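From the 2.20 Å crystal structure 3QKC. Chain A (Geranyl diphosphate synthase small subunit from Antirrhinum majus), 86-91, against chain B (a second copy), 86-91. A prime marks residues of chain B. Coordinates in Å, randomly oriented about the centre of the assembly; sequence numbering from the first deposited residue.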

# COMPACT_ATOMS: atom_id res chain seq x y z
N ASN A 86 6.70 12.09 10.98
CA ASN A 86 7.88 12.66 11.61
C ASN A 86 8.93 12.98 10.57
O ASN A 86 10.02 13.40 10.90
CB ASN A 86 8.42 11.71 12.67
CG ASN A 86 7.54 11.64 13.90
OD1 ASN A 86 7.65 12.47 14.80
ND2 ASN A 86 6.66 10.65 13.95
N LEU A 87 8.57 12.79 9.30
CA LEU A 87 9.47 13.07 8.19
C LEU A 87 9.76 14.58 8.03
O LEU A 87 8.84 15.37 7.80
CB LEU A 87 8.87 12.49 6.92
CG LEU A 87 9.63 12.69 5.62
CD1 LEU A 87 10.98 12.03 5.72
CD2 LEU A 87 8.82 12.08 4.48
N PRO A 88 11.04 14.98 8.14
CA PRO A 88 11.39 16.40 7.93
C PRO A 88 11.20 16.82 6.47
O PRO A 88 11.84 16.27 5.57
CB PRO A 88 12.88 16.46 8.29
CG PRO A 88 13.13 15.25 9.11
CD PRO A 88 12.21 14.19 8.56
N LEU A 89 10.32 17.78 6.24
CA LEU A 89 10.09 18.32 4.90
C LEU A 89 10.85 19.65 4.72
O LEU A 89 11.81 19.92 5.45
CB LEU A 89 8.59 18.51 4.65
CG LEU A 89 7.73 17.24 4.59
CD1 LEU A 89 6.26 17.61 4.53
CD2 LEU A 89 8.12 16.34 3.42
N THR A 90 10.43 20.44 3.73
CA THR A 90 10.91 21.80 3.54
C THR A 90 10.86 22.56 4.86
O THR A 90 11.87 23.10 5.31
CB THR A 90 10.12 22.54 2.42
OG1 THR A 90 10.93 22.62 1.24
CG2 THR A 90 9.70 23.95 2.83
N ASP A 91 9.68 22.57 5.48
CA ASP A 91 9.46 23.28 6.74
C ASP A 91 9.34 22.33 7.94
O ASP A 91 8.48 22.52 8.82
CB ASP A 91 8.23 24.19 6.61
CG ASP A 91 6.98 23.44 6.19
OD1 ASP A 91 7.07 22.26 5.76
OD2 ASP A 91 5.88 24.02 6.31
N ASN B 86 9.30 13.41 -6.74
CA ASN B 86 9.35 14.85 -7.04
C ASN B 86 9.00 15.70 -5.82
O ASN B 86 8.93 16.92 -5.90
CB ASN B 86 8.43 15.20 -8.21
CG ASN B 86 9.00 14.72 -9.53
OD1 ASN B 86 9.74 15.44 -10.19
ND2 ASN B 86 8.66 13.51 -9.92
N LEU B 87 8.79 15.03 -4.70
CA LEU B 87 8.42 15.69 -3.47
C LEU B 87 9.58 16.53 -2.91
O LEU B 87 10.67 15.99 -2.67
CB LEU B 87 8.01 14.63 -2.45
CG LEU B 87 7.67 15.16 -1.07
CD1 LEU B 87 6.40 15.98 -1.15
CD2 LEU B 87 7.47 13.99 -0.13
N PRO B 88 9.37 17.85 -2.73
CA PRO B 88 10.40 18.69 -2.11
C PRO B 88 10.65 18.33 -0.65
O PRO B 88 9.76 18.48 0.19
CB PRO B 88 9.81 20.11 -2.21
CG PRO B 88 8.83 20.03 -3.33
CD PRO B 88 8.23 18.65 -3.22
N LEU B 89 11.86 17.86 -0.36
CA LEU B 89 12.29 17.55 1.02
C LEU B 89 13.10 18.72 1.59
O LEU B 89 13.11 19.81 1.02
CB LEU B 89 13.13 16.27 1.05
CG LEU B 89 12.43 14.93 0.72
CD1 LEU B 89 13.46 13.83 0.62
CD2 LEU B 89 11.38 14.58 1.76
N THR B 90 13.77 18.47 2.71
CA THR B 90 14.75 19.39 3.29
C THR B 90 15.81 19.77 2.26
O THR B 90 16.14 20.94 2.11
CB THR B 90 15.42 18.77 4.56
OG1 THR B 90 14.80 19.30 5.73
CG2 THR B 90 16.92 19.08 4.61
N ASP B 91 16.28 18.75 1.52
CA ASP B 91 17.35 18.85 0.52
C ASP B 91 16.72 18.99 -0.88
O ASP B 91 17.39 18.91 -1.91
CB ASP B 91 18.21 17.57 0.64
CG ASP B 91 19.37 17.51 -0.36
OD1 ASP B 91 19.15 17.07 -1.52
OD2 ASP B 91 20.51 17.84 0.02

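When two copies of one protein meet through the same segment, a projection that fits a hollow in the partner can have a counterpart fitting the other way, and the contact is built from pairs of reciprocal fits. The loops at residues 86–91 of the geranyl diphosphate synthase small subunit are a compact example. Neither forms a regular helix or strand. Their directions from residue 87 to residue 90 lie 84° apart, close to a right angle. Together they bury 295 Å².

The backbones come close at two successive residues: the CA atoms of Leu89 and Leu89′ lie 4.5 Å apart, as do those of Thr90 and Thr90′. Here main chain meets main chain, the carbonyl carbons Leu89 C and Leu89′ C approaching to 4.0 Å. Such closeness is possible because neither leucine places its CB between the backbones. Both CA-to-CB bonds point away from the partner, yet with the m, t rotamer the end of each side chain comes nearer. The result is a hooked bump, tipped by CD2, on each loop.

Each hook settles into a hollow bordered by Leu87 and Pro88 of the other copy. Leu89 CD2 lies 4.3 Å from Leu87′ CD2 and 4.2 Å from Pro88′ O; in return, Leu89′ CD2 lies 4.5 Å from Leu87 CD2 and 4.2 Å from Pro88 O. The two tips also meet each other, Leu89 CD2 to Leu89′ CD2 at 4.1 Å, so that four leucines form a continuous apolar cluster. Leu87 and Leu87′ share the t, p rotamer, and although their CA-to-CB bonds point sideways, their ends reach inward to meet the hooks.

The threonines complete the fit beyond this cluster. Their backbones are also close, with Thr90 N 4.0 Å from Thr90′ N, while their side chains leave sideways and pass along the opposing loop. Thr90 OG1 comes within 4.4 Å of Pro88′ CB, and Thr90′ OG1 within 4.3 Å of Pro88 CB, so each hydroxyl lies beside a proline ring.

Symmetry of shape need not mean identity of bonding. Thr90′ OG1 donates a hydrogen bond to Leu89 O at 3.1 Å, giving the hydroxyl of an exposed residue a partner across the contact. The equivalent pair, Thr90 OG1 and Leu89′ O, is separated by 3.6 Å and makes no such bond. The general lesson is that the apolar packing repeats closely in both directions, whereas the two polar approaches differ by 0.5 Å and only the shorter is a hydrogen bond.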